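PDB 1ODF: hypothetical 33.3 KDA protein IN ade3-ser2 intergenic region, which is probably an ATP-dependent kinase of the GLYK family, whose phosphate-accepting substrate is not yet known. Local coordinates for residues G61-F73 / Q147-G160. Residues are numbered along the deposited sequence; the frame is centred on the assembly and turned at random.
Sequences GEKSIGYASIDDF and QKIKLPVDIFILEG
Gly66 N to Ile155 O (2.8 Å) and Ile157 N to Gly66 O are two of the alternating bonds that pair strand 65-69 with strand 155-160, parallel at 12° between short axes, at one border of the mainly parallel sheet of this probable P-loop kinase. Ile149 CD1 touches Gly66 CA, and the Gly66 carbonyl lies over one face of the Phe156 ring; a CB modelled on Gly66 would fall 3.0 Å from Ile149 CD1, so the packing leaves no room for a side chain there. Before the strands, Asp154 OD2 takes Ser64 N through its anti lone pair, 2.7 Å and nearly straight at 173°, while Ser64 O receives both Asp154 N and Ile155 N. With an alanine at Asp154, Ser64 N would probably lose its carboxylate partner and Lys63 the nearby negative charge. Strand 147-150 belongs to a separate antiparallel sheet, yet also reaches segment 61-73: Ser64 OG, just before the strand, donates to Lys150 O (2.6 Å), and Gln147 NE2 meets Tyr67 O at 2.9 Å, Tyr67 O lying in the plane of the Gln147 amide. A water joins Gln147 OE1 to Tyr67 N. On the face carrying Ile65, Tyr67 and Glu159, under helix 44-59, Tyr67 CD2 rests 3.6 Å from Ile157 CG2, and the Tyr67 hydroxyl is hydrogen-bonded to Ser48 OG. Glu159 touches Lys44 of the predicted ATP site; its chi1 (71°) sets CG between the backbone N and the carbonyl carbon, 3.4 Å from Tyr67 OH.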
loop_
_atom_site.group_PDB
_atom_site.type_symbol
_atom_site.label_atom_id
_atom_site.label_comp_id
_atom_site.label_asym_id
_atom_site.label_seq_id
_atom_site.Cartn_x
_atom_site.Cartn_y
_atom_site.Cartn_z
ATOM N N GLY A 61 -0.516 -15.070 21.330
ATOM C CA GLY A 61 0.837 -15.378 21.773
ATOM C C GLY A 61 1.622 -16.500 21.110
ATOM O O GLY A 61 2.771 -16.739 21.478
ATOM N N GLU A 62 1.032 -17.189 20.142
ATOM C CA GLU A 62 1.739 -18.280 19.483
ATOM C C GLU A 62 2.459 -17.833 18.209
ATOM O O GLU A 62 3.253 -18.584 17.637
ATOM C CB GLU A 62 0.762 -19.406 19.160
ATOM C CG GLU A 62 0.113 -20.035 20.387
ATOM C CD GLU A 62 1.135 -20.599 21.356
ATOM O OE1 GLU A 62 2.044 -21.326 20.901
ATOM O OE2 GLU A 62 1.026 -20.322 22.573
ATOM N N LYS A 63 2.187 -16.604 17.779
ATOM C CA LYS A 63 2.790 -16.060 16.566
ATOM C C LYS A 63 3.060 -14.560 16.694
ATOM O O LYS A 63 2.314 -13.848 17.363
ATOM C CB LYS A 63 1.855 -16.299 15.368
ATOM C CG LYS A 63 1.613 -17.764 15.015
ATOM C CD LYS A 63 2.869 -18.414 14.431
ATOM C CE LYS A 63 2.594 -19.858 14.028
ATOM N NZ LYS A 63 3.794 -20.512 13.441
ATOM N N SER A 64 4.126 -14.088 16.050
ATOM C CA SER A 64 4.466 -12.664 16.069
ATOM C C SER A 64 3.840 -11.998 14.837
ATOM O O SER A 64 4.198 -12.316 13.701
ATOM C CB SER A 64 5.987 -12.472 16.037
ATOM O OG SER A 64 6.316 -11.093 15.955
ATOM N N ILE A 65 2.912 -11.075 15.068
ATOM C CA ILE A 65 2.224 -10.386 13.978
ATOM C C ILE A 65 2.649 -8.925 13.826
ATOM O O ILE A 65 2.561 -8.144 14.765
ATOM C CB ILE A 65 0.682 -10.397 14.186
ATOM C CG1 ILE A 65 0.199 -11.805 14.561
ATOM C CG2 ILE A 65 -0.019 -9.912 12.914
ATOM C CD1 ILE A 65 0.422 -12.860 13.494
ATOM N N GLY A 66 3.097 -8.560 12.632
ATOM C CA GLY A 66 3.504 -7.189 12.379
ATOM C C GLY A 66 2.575 -6.494 11.393
ATOM O O GLY A 66 1.949 -7.133 10.542
ATOM N N TYR A 67 2.481 -5.176 11.500
ATOM C CA TYR A 67 1.626 -4.407 10.607
ATOM C C TYR A 67 2.257 -3.070 10.271
ATOM O O TYR A 67 2.907 -2.446 11.111
ATOM C CB TYR A 67 0.252 -4.169 11.251
ATOM C CG TYR A 67 -0.671 -3.294 10.425
ATOM C CD1 TYR A 67 -0.468 -1.908 10.331
ATOM C CD2 TYR A 67 -1.716 -3.855 9.694
ATOM C CE1 TYR A 67 -1.276 -1.109 9.521
ATOM C CE2 TYR A 67 -2.536 -3.070 8.885
ATOM C CZ TYR A 67 -2.310 -1.699 8.799
ATOM O OH TYR A 67 -3.124 -0.935 7.992
ATOM N N ALA A 68 2.061 -2.633 9.035
ATOM C CA ALA A 68 2.580 -1.350 8.612
ATOM C C ALA A 68 1.894 -0.865 7.343
ATOM O O ALA A 68 1.457 -1.658 6.513
ATOM C CB ALA A 68 4.094 -1.436 8.383
ATOM N N SER A 69 1.764 0.450 7.235
ATOM C CA SER A 69 1.222 1.073 6.040
ATOM C C SER A 69 2.494 1.512 5.336
ATOM O O SER A 69 3.458 1.911 5.992
ATOM C CB SER A 69 0.391 2.308 6.380
ATOM O OG SER A 69 0.384 3.213 5.285
ATOM N N ILE A 70 2.530 1.421 4.018
ATOM C CA ILE A 70 3.730 1.851 3.318
ATOM C C ILE A 70 4.045 3.315 3.661
ATOM O O ILE A 70 5.208 3.719 3.675
ATOM C CB ILE A 70 3.579 1.681 1.775
ATOM C CG1 ILE A 70 4.884 2.067 1.070
ATOM C CG2 ILE A 70 2.413 2.514 1.264
ATOM C CD1 ILE A 70 6.061 1.152 1.391
ATOM N N ASP A 71 3.023 4.107 3.969
ATOM C CA ASP A 71 3.261 5.512 4.294
ATOM C C ASP A 71 3.977 5.728 5.628
ATOM O O ASP A 71 4.460 6.824 5.913
ATOM C CB ASP A 71 1.956 6.289 4.229
ATOM C CG ASP A 71 1.477 6.478 2.803
ATOM O OD1 ASP A 71 0.288 6.805 2.608
ATOM O OD2 ASP A 71 2.299 6.303 1.872
ATOM N N ASP A 72 4.060 4.672 6.431
ATOM C CA ASP A 72 4.776 4.739 7.692
ATOM C C ASP A 72 6.241 5.022 7.350
ATOM O O ASP A 72 7.003 5.517 8.185
ATOM C CB ASP A 72 4.720 3.396 8.428
ATOM C CG ASP A 72 3.371 3.112 9.049
ATOM O OD1 ASP A 72 2.495 4.004 9.030
ATOM O OD2 ASP A 72 3.200 1.987 9.573
ATOM N N PHE A 73 6.625 4.692 6.117
ATOM C CA PHE A 73 8.000 4.874 5.660
ATOM C C PHE A 73 8.254 6.116 4.818
ATOM O O PHE A 73 9.228 6.160 4.065
ATOM C CB PHE A 73 8.472 3.640 4.873
ATOM C CG PHE A 73 8.700 2.425 5.722
ATOM C CD1 PHE A 73 7.630 1.646 6.153
ATOM C CD2 PHE A 73 9.990 2.066 6.107
ATOM C CE1 PHE A 73 7.843 0.520 6.960
ATOM C CE2 PHE A 73 10.215 0.946 6.913
ATOM C CZ PHE A 73 9.137 0.174 7.338
ATOM N N GLN A 147 7.541 2.035 16.028
ATOM C CA GLN A 147 6.942 0.874 16.674
ATOM C C GLN A 147 7.969 -0.246 16.732
ATOM O O GLN A 147 8.923 -0.266 15.953
ATOM C CB GLN A 147 5.734 0.389 15.869
ATOM C CG GLN A 147 6.130 -0.250 14.530
ATOM C CD GLN A 147 5.031 -1.109 13.912
ATOM O OE1 GLN A 147 4.441 -1.969 14.580
ATOM N NE2 GLN A 147 4.765 -0.893 12.626
ATOM N N LYS A 148 7.772 -1.182 17.651
ATOM C CA LYS A 148 8.679 -2.317 17.776
ATOM C C LYS A 148 7.936 -3.633 17.593
ATOM O O LYS A 148 6.872 -3.847 18.169
ATOM C CB LYS A 148 9.394 -2.303 19.133
ATOM C CG LYS A 148 10.680 -1.497 19.121
ATOM C CD LYS A 148 11.556 -1.772 20.344
ATOM C CE LYS A 148 10.994 -1.149 21.612
ATOM N NZ LYS A 148 11.972 -1.243 22.735
ATOM N N ILE A 149 8.499 -4.514 16.778
ATOM C CA ILE A 149 7.880 -5.805 16.527
ATOM C C ILE A 149 8.798 -6.927 16.997
ATOM O O ILE A 149 10.009 -6.866 16.790
ATOM C CB ILE A 149 7.564 -5.972 15.018
ATOM C CG1 ILE A 149 6.641 -4.831 14.563
ATOM C CG2 ILE A 149 6.899 -7.329 14.766
ATOM C CD1 ILE A 149 6.333 -4.823 13.080
ATOM N N LYS A 150 8.220 -7.945 17.634
ATOM C CA LYS A 150 9.000 -9.075 18.139
ATOM C C LYS A 150 9.554 -9.964 17.029
ATOM O O LYS A 150 8.829 -10.359 16.118
ATOM C CB LYS A 150 8.152 -9.943 19.078
ATOM C CG LYS A 150 7.619 -9.228 20.314
ATOM C CD LYS A 150 6.785 -10.172 21.181
ATOM C CE LYS A 150 6.111 -9.435 22.338
ATOM N NZ LYS A 150 5.092 -8.452 21.863
ATOM N N LEU A 151 10.844 -10.271 17.115
ATOM C CA LEU A 151 11.499 -11.139 16.148
ATOM C C LEU A 151 11.613 -12.549 16.734
ATOM O O LEU A 151 11.779 -12.725 17.940
ATOM C CB LEU A 151 12.896 -10.617 15.812
ATOM C CG LEU A 151 13.027 -9.379 14.917
ATOM C CD1 LEU A 151 12.514 -9.683 13.514
ATOM C CD2 LEU A 151 12.249 -8.241 15.524
ATOM N N PRO A 152 11.486 -13.578 15.886
ATOM C CA PRO A 152 11.241 -13.466 14.445
ATOM C C PRO A 152 9.776 -13.107 14.142
ATOM O O PRO A 152 8.885 -13.350 14.953
ATOM C CB PRO A 152 11.613 -14.853 13.933
ATOM C CG PRO A 152 11.164 -15.735 15.063
ATOM C CD PRO A 152 11.674 -14.984 16.283
ATOM N N VAL A 153 9.534 -12.521 12.978
ATOM C CA VAL A 153 8.178 -12.154 12.596
ATOM C C VAL A 153 7.545 -13.312 11.829
ATOM O O VAL A 153 8.126 -13.824 10.872
ATOM C CB VAL A 153 8.169 -10.900 11.709
ATOM C CG1 VAL A 153 6.729 -10.458 11.445
ATOM C CG2 VAL A 153 8.963 -9.792 12.382
ATOM N N ASP A 154 6.361 -13.728 12.269
ATOM C CA ASP A 154 5.650 -14.822 11.625
ATOM C C ASP A 154 4.745 -14.345 10.483
ATOM O O ASP A 154 4.710 -14.950 9.416
ATOM C CB ASP A 154 4.837 -15.581 12.679
ATOM C CG ASP A 154 5.730 -16.303 13.691
ATOM O OD1 ASP A 154 6.401 -17.282 13.297
ATOM O OD2 ASP A 154 5.766 -15.884 14.869
ATOM N N ILE A 155 4.016 -13.260 10.714
ATOM C CA ILE A 155 3.128 -12.701 9.703
ATOM C C ILE A 155 3.321 -11.193 9.648
ATOM O O ILE A 155 3.248 -10.518 10.671
ATOM C CB ILE A 155 1.634 -13.000 10.018
ATOM C CG1 ILE A 155 1.382 -14.507 9.920
ATOM C CG2 ILE A 155 0.716 -12.233 9.052
ATOM C CD1 ILE A 155 -0.010 -14.918 10.322
ATOM N N PHE A 156 3.596 -10.672 8.458
ATOM C CA PHE A 156 3.768 -9.240 8.312
ATOM C C PHE A 156 2.776 -8.674 7.311
ATOM O O PHE A 156 2.767 -9.032 6.130
ATOM C CB PHE A 156 5.194 -8.885 7.885
ATOM C CG PHE A 156 5.478 -7.423 7.968
ATOM C CD1 PHE A 156 4.991 -6.547 6.997
ATOM C CD2 PHE A 156 6.160 -6.895 9.068
ATOM C CE1 PHE A 156 5.172 -5.171 7.122
ATOM C CE2 PHE A 156 6.347 -5.508 9.201
ATOM C CZ PHE A 156 5.851 -4.651 8.229
ATOM N N ILE A 157 1.949 -7.770 7.811
ATOM C CA ILE A 157 0.915 -7.126 7.024
ATOM C C ILE A 157 1.374 -5.755 6.556
ATOM O O ILE A 157 1.710 -4.899 7.369
ATOM C CB ILE A 157 -0.378 -6.971 7.868
ATOM C CG1 ILE A 157 -0.826 -8.346 8.369
ATOM C CG2 ILE A 157 -1.478 -6.312 7.051
ATOM C CD1 ILE A 157 -2.055 -8.308 9.251
ATOM N N LEU A 158 1.405 -5.560 5.242
ATOM C CA LEU A 158 1.790 -4.276 4.667
ATOM C C LEU A 158 0.654 -3.840 3.733
ATOM O O LEU A 158 0.076 -4.670 3.019
ATOM C CB LEU A 158 3.107 -4.395 3.889
ATOM C CG LEU A 158 3.644 -3.090 3.280
ATOM C CD1 LEU A 158 4.029 -2.113 4.398
ATOM C CD2 LEU A 158 4.836 -3.391 2.391
ATOM N N GLU A 159 0.328 -2.548 3.747
ATOM C CA GLU A 159 -0.753 -2.041 2.910
ATOM C C GLU A 159 -0.451 -0.682 2.296
ATOM O O GLU A 159 0.188 0.166 2.920
ATOM C CB GLU A 159 -2.047 -1.955 3.721
ATOM C CG GLU A 159 -2.063 -0.847 4.765
ATOM C CD GLU A 159 -2.480 0.511 4.198
ATOM O OE1 GLU A 159 -2.231 1.524 4.881
ATOM O OE2 GLU A 159 -3.060 0.574 3.085
ATOM N N GLY A 160 -0.924 -0.497 1.064
ATOM C CA GLY A 160 -0.734 0.745 0.337
ATOM C C GLY A 160 -1.640 0.767 -0.886
ATOM O O GLY A 160 -2.142 -0.276 -1.322
HETATM O O HOH W 1 5.998 -20.046 15.253
HETATM O O HOH W 2 2.801 -4.092 14.309
HETATM O O HOH W 3 5.456 0.990 10.779
#